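Local coordinates for disulfide bond protein A (Staphylococcus aureus, PDB 3BCI) that probably acts as a thiol:disulfide oxidoreductase of the thioredoxin-family DsbA type, contributing to oxidative protein folding, at residues Gln50-Ile62 / Asp138-Thr150. Numbering follows the deposited sequence.
Sequences QFVNLAFLGKDSI and DKKIAKDNHIKTT
Leu54 packs its branched end over the methyl group of Ala142, with CG and CD1 each 3.6 Å from Ala142 CB, while its CD2 meets Thr150 CG2 at 3.7 Å, tip to tip. With CG opposite the carbonyl carbon (chi1 -83°), chi2 turns CD1 onto both Ala142 CB and Thr150 CG2, and CD2 onto Thr150 CG2. On the strand, Val52 holds CG1 anti to its backbone N, where it meets Ile141 CG2 at 4.1 Å and lies 3.3 Å from the carbonyl O of Asp138. Strand 50-53 and helix 138-144 are nearly perpendicular, at 92°, with axes 7.3 Å apart.

The one direct hydrogen bond between the segments runs from Asn53 N to Asp138 OD2, 2.9 Å long and almost straight at 170°, although the donor approaches from above the carboxylate plane. NE2 of His69, on helix 61-74, also hydrogen-bonds OD2, and a water on OD1 donates to Phe51 O and accepts from Gln50 NE2. Farther on, an Asx turn, Ala55 N to Asn53 OD1, bends the chain as it leaves the strand, and a second water joins Ala55 O to Lys139 NZ. The Phe56 ring slides past Thr150, its CZ 3.5 Å from OG1; the Thr150 side chain in turn touches the thioredoxin-type CxxC motif of Cys23 and Cys26. The contact thus fastens the end of an outer sheet strand to the helix and loop leading toward the redox centre. With both carboxylate oxygens gripped, buried Asp138 is probably held against rotation by these bonds, and these partners would be expected to stabilise its negative charge.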
ATOM      1  N   GLN A  50       7.074   3.180  -1.868  1.00 21.63           N
ATOM      2  CA  GLN A  50       5.881   3.986  -1.652  1.00 26.83           C
ATOM      3  C   GLN A  50       4.706   3.390  -2.403  1.00 24.16           C
ATOM      4  O   GLN A  50       4.801   3.095  -3.594  1.00 22.53           O
ATOM      5  CB  GLN A  50       6.093   5.435  -2.116  1.00 21.67           C
ATOM      6  CG  GLN A  50       4.808   6.271  -2.091  1.00 19.99           C
ATOM      7  CD  GLN A  50       5.037   7.743  -2.410  1.00 27.70           C
ATOM      8  OE1 GLN A  50       6.019   8.108  -3.058  1.00 28.63           O
ATOM      9  NE2 GLN A  50       4.116   8.593  -1.967  1.00 23.84           N
ATOM     10  N   PHE A  51       3.605   3.199  -1.690  1.00 22.96           N
ATOM     11  CA  PHE A  51       2.389   2.663  -2.286  1.00 25.55           C
ATOM     12  C   PHE A  51       1.420   3.833  -2.382  1.00 19.97           C
ATOM     13  O   PHE A  51       1.133   4.487  -1.374  1.00 25.79           O
ATOM     14  CB  PHE A  51       1.800   1.561  -1.400  1.00 24.31           C
ATOM     15  CG  PHE A  51       0.531   0.953  -1.943  1.00 25.80           C
ATOM     16  CD1 PHE A  51       0.553   0.189  -3.103  1.00 26.27           C
ATOM     17  CD2 PHE A  51      -0.688   1.156  -1.297  1.00 23.98           C
ATOM     18  CE1 PHE A  51      -0.622  -0.367  -3.615  1.00 34.02           C
ATOM     19  CE2 PHE A  51      -1.867   0.607  -1.799  1.00 30.52           C
ATOM     20  CZ  PHE A  51      -1.833  -0.154  -2.961  1.00 32.93           C
ATOM     21  N   VAL A  52       0.952   4.125  -3.590  1.00 18.32           N
ATOM     22  CA  VAL A  52       0.009   5.223  -3.788  1.00 22.58           C
ATOM     23  C   VAL A  52      -1.330   4.590  -4.136  1.00 23.34           C
ATOM     24  O   VAL A  52      -1.483   3.995  -5.201  1.00 20.61           O
ATOM     25  CB  VAL A  52       0.450   6.162  -4.935  1.00 29.13           C
ATOM     26  CG1 VAL A  52      -0.549   7.302  -5.083  1.00 23.72           C
ATOM     27  CG2 VAL A  52       1.842   6.717  -4.651  1.00 22.30           C
ATOM     28  N   ASN A  53      -2.289   4.731  -3.228  1.00 24.70           N
ATOM     29  CA  ASN A  53      -3.618   4.144  -3.377  1.00 26.10           C
ATOM     30  C   ASN A  53      -4.604   5.086  -4.060  1.00 29.95           C
ATOM     31  O   ASN A  53      -4.973   6.116  -3.498  1.00 23.69           O
ATOM     32  CB  ASN A  53      -4.150   3.777  -1.993  1.00 24.01           C
ATOM     33  CG  ASN A  53      -5.307   2.811  -2.044  1.00 20.92           C
ATOM     34  OD1 ASN A  53      -6.163   2.887  -2.929  1.00 23.09           O
ATOM     35  ND2 ASN A  53      -5.353   1.898  -1.076  1.00 19.09           N
ATOM     36  N   LEU A  54      -5.040   4.734  -5.265  1.00 27.48           N
ATOM     37  CA  LEU A  54      -5.992   5.577  -5.986  1.00 30.64           C
ATOM     38  C   LEU A  54      -7.396   5.556  -5.366  1.00 32.38           C
ATOM     39  O   LEU A  54      -8.218   6.419  -5.670  1.00 33.12           O
ATOM     40  CB  LEU A  54      -6.068   5.168  -7.468  1.00 23.73           C
ATOM     41  CG  LEU A  54      -4.994   5.736  -8.405  1.00 26.99           C
ATOM     42  CD1 LEU A  54      -3.643   5.086  -8.116  1.00 25.26           C
ATOM     43  CD2 LEU A  54      -5.401   5.489  -9.858  1.00 29.40           C
ATOM     44  N   ALA A  55      -7.658   4.579  -4.499  1.00 30.13           N
ATOM     45  CA  ALA A  55      -8.958   4.442  -3.826  1.00 31.88           C
ATOM     46  C   ALA A  55     -10.096   4.747  -4.793  1.00 31.63           C
ATOM     47  O   ALA A  55     -10.921   5.621  -4.532  1.00 31.64           O
ATOM     48  CB  ALA A  55      -9.027   5.390  -2.628  1.00 31.27           C
ATOM     49  N   PHE A  56     -10.148   4.008  -5.895  1.00 32.55           N
ATOM     50  CA  PHE A  56     -11.151   4.246  -6.926  1.00 38.07           C
ATOM     51  C   PHE A  56     -12.186   3.148  -7.126  1.00 39.09           C
ATOM     52  O   PHE A  56     -13.056   3.281  -7.983  1.00 34.15           O
ATOM     53  CB  PHE A  56     -10.441   4.493  -8.261  1.00 38.46           C
ATOM     54  CG  PHE A  56      -9.796   3.260  -8.843  1.00 41.49           C
ATOM     55  CD1 PHE A  56     -10.415   2.549  -9.869  1.00 51.40           C
ATOM     56  CD2 PHE A  56      -8.578   2.797  -8.354  1.00 37.81           C
ATOM     57  CE1 PHE A  56      -9.829   1.394 -10.402  1.00 49.12           C
ATOM     58  CE2 PHE A  56      -7.984   1.644  -8.878  1.00 39.83           C
ATOM     59  CZ  PHE A  56      -8.611   0.942  -9.903  1.00 43.26           C
ATOM     60  N   LEU A  57     -12.110   2.074  -6.346  1.00 34.33           N
ATOM     61  CA  LEU A  57     -13.047   0.972  -6.517  1.00 34.39           C
ATOM     62  C   LEU A  57     -14.177   0.868  -5.491  1.00 31.78           C
ATOM     63  O   LEU A  57     -14.612  -0.231  -5.148  1.00 36.70           O
ATOM     64  CB  LEU A  57     -12.266  -0.343  -6.576  1.00 27.07           C
ATOM     65  CG  LEU A  57     -11.376  -0.449  -7.822  1.00 36.91           C
ATOM     66  CD1 LEU A  57     -10.517  -1.703  -7.756  1.00 29.59           C
ATOM     67  CD2 LEU A  57     -12.262  -0.469  -9.074  1.00 29.89           C
ATOM     68  N   GLY A  58     -14.665   2.006  -5.012  1.00 35.72           N
ATOM     69  CA  GLY A  58     -15.746   1.975  -4.041  1.00 35.73           C
ATOM     70  C   GLY A  58     -15.507   2.904  -2.867  1.00 40.56           C
ATOM     71  O   GLY A  58     -14.372   3.282  -2.590  1.00 34.25           O
ATOM     72  N   LYS A  59     -16.578   3.257  -2.162  1.00 34.82           N
ATOM     73  CA  LYS A  59     -16.477   4.164  -1.025  1.00 36.78           C
ATOM     74  C   LYS A  59     -15.648   3.606   0.124  1.00 30.39           C
ATOM     75  O   LYS A  59     -15.195   4.359   0.978  1.00 34.20           O
ATOM     76  CB  LYS A  59     -17.875   4.539  -0.520  1.00 40.53           C
ATOM     77  CG  LYS A  59     -18.758   3.348  -0.219  1.00 54.13           C
ATOM     78  CD  LYS A  59     -20.165   3.756   0.222  1.00 67.74           C
ATOM     79  CE  LYS A  59     -20.237   4.141   1.699  1.00 73.72           C
ATOM     80  NZ  LYS A  59     -19.771   5.526   1.987  1.00 83.73           N
ATOM     81  N   ASP A  60     -15.445   2.293   0.145  1.00 31.83           N
ATOM     82  CA  ASP A  60     -14.658   1.678   1.203  1.00 31.17           C
ATOM     83  C   ASP A  60     -13.163   1.658   0.871  1.00 34.25           C
ATOM     84  O   ASP A  60     -12.336   1.391   1.740  1.00 29.97           O
ATOM     85  CB  ASP A  60     -15.164   0.259   1.478  1.00 32.87           C
ATOM     86  CG  ASP A  60     -15.106  -0.634   0.254  1.00 36.87           C
ATOM     87  OD1 ASP A  60     -15.562  -0.204  -0.830  1.00 32.96           O
ATOM     88  OD2 ASP A  60     -14.615  -1.774   0.383  1.00 32.17           O
ATOM     89  N   SER A  61     -12.821   1.945  -0.384  1.00 28.28           N
ATOM     90  CA  SER A  61     -11.422   1.964  -0.813  1.00 31.64           C
ATOM     91  C   SER A  61     -10.612   2.969  -0.012  1.00 25.56           C
ATOM     92  O   SER A  61      -9.518   2.667   0.456  1.00 27.56           O
ATOM     93  CB  SER A  61     -11.308   2.321  -2.301  1.00 29.29           C
ATOM     94  OG  SER A  61     -11.468   1.181  -3.127  1.00 44.87           O
ATOM     95  N   ILE A  62     -11.160   4.168   0.143  1.00 24.26           N
ATOM     96  CA  ILE A  62     -10.488   5.237   0.872  1.00 23.83           C
ATOM     97  C   ILE A  62     -10.336   4.897   2.353  1.00 28.86           C
ATOM     98  O   ILE A  62      -9.372   5.318   2.997  1.00 24.59           O
ATOM     99  CB  ILE A  62     -11.262   6.575   0.723  1.00 29.19           C
ATOM    100  CG1 ILE A  62     -10.400   7.744   1.201  1.00 30.92           C
ATOM    101  CG2 ILE A  62     -12.567   6.518   1.514  1.00 31.51           C
ATOM    102  CD1 ILE A  62      -9.163   7.989   0.338  1.00 30.14           C
ATOM    103  N   ASP A 138      -2.960  10.771  -1.725  1.00 24.24           N
ATOM    104  CA  ASP A 138      -2.612   9.707  -2.669  1.00 27.99           C
ATOM    105  C   ASP A 138      -3.375   9.861  -3.983  1.00 30.39           C
ATOM    106  O   ASP A 138      -2.836   9.621  -5.062  1.00 24.63           O
ATOM    107  CB  ASP A 138      -2.926   8.335  -2.075  1.00 22.87           C
ATOM    108  CG  ASP A 138      -1.731   7.703  -1.386  1.00 25.78           C
ATOM    109  OD1 ASP A 138      -0.703   8.395  -1.191  1.00 26.27           O
ATOM    110  OD2 ASP A 138      -1.828   6.511  -1.031  1.00 23.55           O
ATOM    111  N   LYS A 139      -4.639  10.260  -3.900  1.00 27.24           N
ATOM    112  CA  LYS A 139      -5.426  10.418  -5.116  1.00 29.31           C
ATOM    113  C   LYS A 139      -4.888  11.577  -5.945  1.00 24.03           C
ATOM    114  O   LYS A 139      -4.867  11.512  -7.171  1.00 31.53           O
ATOM    115  CB  LYS A 139      -6.891  10.663  -4.768  1.00 27.88           C
ATOM    116  CG  LYS A 139      -7.456   9.626  -3.818  1.00 39.14           C
ATOM    117  CD  LYS A 139      -8.870   9.981  -3.412  1.00 40.71           C
ATOM    118  CE  LYS A 139      -9.862   9.404  -4.389  1.00 46.36           C
ATOM    119  NZ  LYS A 139     -11.144  10.156  -4.354  1.00 59.98           N
ATOM    120  N   LYS A 140      -4.458  12.637  -5.268  1.00 29.68           N
ATOM    121  CA  LYS A 140      -3.908  13.807  -5.939  1.00 33.07           C
ATOM    122  C   LYS A 140      -2.566  13.446  -6.586  1.00 35.86           C
ATOM    123  O   LYS A 140      -2.255  13.894  -7.691  1.00 32.71           O
ATOM    124  CB  LYS A 140      -3.717  14.947  -4.933  1.00 32.53           C
ATOM    125  CG  LYS A 140      -3.173  16.231  -5.536  1.00 35.29           C
ATOM    126  CD  LYS A 140      -3.030  17.318  -4.486  1.00 44.04           C
ATOM    127  CE  LYS A 140      -2.482  18.598  -5.089  1.00 55.73           C
ATOM    128  NZ  LYS A 140      -1.133  18.393  -5.682  1.00 60.50           N
ATOM    129  N   ILE A 141      -1.771  12.638  -5.893  1.00 29.24           N
ATOM    130  CA  ILE A 141      -0.475  12.228  -6.424  1.00 28.77           C
ATOM    131  C   ILE A 141      -0.666  11.470  -7.739  1.00 29.38           C
ATOM    132  O   ILE A 141      -0.010  11.768  -8.739  1.00 25.17           O
ATOM    133  CB  ILE A 141       0.285  11.332  -5.415  1.00 31.53           C
ATOM    134  CG1 ILE A 141       0.687  12.164  -4.190  1.00 28.92           C
ATOM    135  CG2 ILE A 141       1.518  10.714  -6.081  1.00 27.76           C
ATOM    136  CD1 ILE A 141       1.314  11.349  -3.060  1.00 27.32           C
ATOM    137  N   ALA A 142      -1.577  10.502  -7.736  1.00 26.34           N
ATOM    138  CA  ALA A 142      -1.852   9.706  -8.926  1.00 26.80           C
ATOM    139  C   ALA A 142      -2.373  10.564 -10.074  1.00 29.62           C
ATOM    140  O   ALA A 142      -2.047  10.326 -11.239  1.00 24.85           O
ATOM    141  CB  ALA A 142      -2.862   8.613  -8.595  1.00 22.48           C
ATOM    142  N   LYS A 143      -3.191  11.558  -9.746  1.00 31.49           N
ATOM    143  CA  LYS A 143      -3.742  12.436 -10.767  1.00 31.91           C
ATOM    144  C   LYS A 143      -2.658  13.342 -11.356  1.00 29.79           C
ATOM    145  O   LYS A 143      -2.511  13.430 -12.574  1.00 33.48           O
ATOM    146  CB  LYS A 143      -4.868  13.286 -10.175  1.00 37.99           C
ATOM    147  CG  LYS A 143      -5.526  14.222 -11.179  1.00 52.33           C
ATOM    148  CD  LYS A 143      -6.615  15.063 -10.527  1.00 58.47           C
ATOM    149  CE  LYS A 143      -7.268  15.995 -11.536  1.00 67.73           C
ATOM    150  NZ  LYS A 143      -8.293  16.874 -10.906  1.00 68.51           N
ATOM    151  N   ASP A 144      -1.898  14.007 -10.491  1.00 29.12           N
ATOM    152  CA  ASP A 144      -0.840  14.905 -10.940  1.00 30.97           C
ATOM    153  C   ASP A 144       0.238  14.180 -11.739  1.00 37.60           C
ATOM    154  O   ASP A 144       0.863  14.775 -12.618  1.00 35.28           O
ATOM    155  CB  ASP A 144      -0.212  15.625  -9.741  1.00 32.98           C
ATOM    156  CG  ASP A 144      -1.196  16.541  -9.031  1.00 37.99           C
ATOM    157  OD1 ASP A 144      -2.376  16.577  -9.440  1.00 37.69           O
ATOM    158  OD2 ASP A 144      -0.792  17.225  -8.066  1.00 47.41           O
ATOM    159  N   ASN A 145       0.452  12.900 -11.442  1.00 32.90           N
ATOM    160  CA  ASN A 145       1.454  12.111 -12.157  1.00 36.80           C
ATOM    161  C   ASN A 145       0.857  11.459 -13.398  1.00 35.38           C
ATOM    162  O   ASN A 145       1.508  10.655 -14.069  1.00 33.80           O
ATOM    163  CB  ASN A 145       2.052  11.041 -11.237  1.00 29.68           C
ATOM    164  CG  ASN A 145       3.138  11.593 -10.328  1.00 33.42           C
ATOM    165  OD1 ASN A 145       4.259  11.843 -10.765  1.00 34.52           O
ATOM    166  ND2 ASN A 145       2.804  11.796  -9.061  1.00 35.76           N
ATOM    167  N   HIS A 146      -0.392  11.810 -13.690  1.00 39.21           N
ATOM    168  CA  HIS A 146      -1.095  11.294 -14.860  1.00 35.24           C
ATOM    169  C   HIS A 146      -1.115   9.769 -14.935  1.00 39.02           C
ATOM    170  O   HIS A 146      -0.872   9.186 -15.995  1.00 37.67           O
ATOM    171  CB  HIS A 146      -0.453  11.877 -16.123  1.00 31.76           C
ATOM    172  CG  HIS A 146      -0.360  13.370 -16.106  1.00 29.05           C
ATOM    173  ND1 HIS A 146      -1.458  14.188 -16.275  1.00 36.06           N
ATOM    174  CD2 HIS A 146       0.688  14.196 -15.873  1.00 25.22           C
ATOM    175  CE1 HIS A 146      -1.089  15.450 -16.144  1.00 36.57           C
ATOM    176  NE2 HIS A 146       0.210  15.482 -15.898  1.00 33.43           N
ATOM    177  N   ILE A 147      -1.411   9.121 -13.814  1.00 33.49           N
ATOM    178  CA  ILE A 147      -1.459   7.665 -13.788  1.00 36.95           C
ATOM    179  C   ILE A 147      -2.827   7.192 -14.252  1.00 42.70           C
ATOM    180  O   ILE A 147      -3.836   7.455 -13.602  1.00 41.14           O
ATOM    181  CB  ILE A 147      -1.189   7.119 -12.372  1.00 35.81           C
ATOM    182  CG1 ILE A 147       0.152   7.651 -11.860  1.00 39.99           C
ATOM    183  CG2 ILE A 147      -1.177   5.594 -12.395  1.00 33.33           C
ATOM    184  CD1 ILE A 147       1.332   7.332 -12.767  1.00 45.03           C
ATOM    185  N   LYS A 148      -2.850   6.489 -15.379  1.00 49.94           N
ATOM    186  CA  LYS A 148      -4.097   5.989 -15.945  1.00 59.08           C
ATOM    187  C   LYS A 148      -4.465   4.598 -15.443  1.00 62.06           C
ATOM    188  O   LYS A 148      -5.509   4.404 -14.820  1.00 66.30           O
ATOM    189  CB  LYS A 148      -4.001   5.954 -17.471  1.00 65.57           C
ATOM    190  CG  LYS A 148      -3.833   7.314 -18.132  1.00 67.72           C
ATOM    191  CD  LYS A 148      -3.680   7.162 -19.640  0.40 72.21           C
ATOM    192  CE  LYS A 148      -4.868   6.424 -20.247  0.40 72.14           C
ATOM    193  NZ  LYS A 148      -4.669   6.130 -21.692  0.40 72.72           N
ATOM    194  N   THR A 149      -3.598   3.631 -15.720  1.00 56.28           N
ATOM    195  CA  THR A 149      -3.845   2.254 -15.322  1.00 54.22           C
ATOM    196  C   THR A 149      -3.155   1.811 -14.038  1.00 45.65           C
ATOM    197  O   THR A 149      -2.118   2.345 -13.647  1.00 48.24           O
ATOM    198  CB  THR A 149      -3.421   1.282 -16.435  1.00 58.03           C
ATOM    199  OG1 THR A 149      -2.075   1.574 -16.833  1.00 55.94           O
ATOM    200  CG2 THR A 149      -4.345   1.409 -17.633  1.00 63.80           C
ATOM    201  N   THR A 150      -3.755   0.821 -13.392  1.00 34.54           N
ATOM    202  CA  THR A 150      -3.216   0.247 -12.170  1.00 32.78           C
ATOM    203  C   THR A 150      -3.378  -1.257 -12.316  1.00 34.93           C
ATOM    204  O   THR A 150      -4.344  -1.723 -12.905  1.00 32.99           O
ATOM    205  CB  THR A 150      -3.996   0.710 -10.924  1.00 35.01           C
ATOM    206  OG1 THR A 150      -5.373   0.348 -11.059  1.00 40.10           O
ATOM    207  CG2 THR A 150      -3.884   2.214 -10.751  1.00 35.21           C
TER
HETATM  208  O   HOH W   1       1.596   7.154  -0.803  1.00 22.07           O
HETATM  209  O   HOH W   2     -12.134   8.034  -2.831  1.00 44.31           O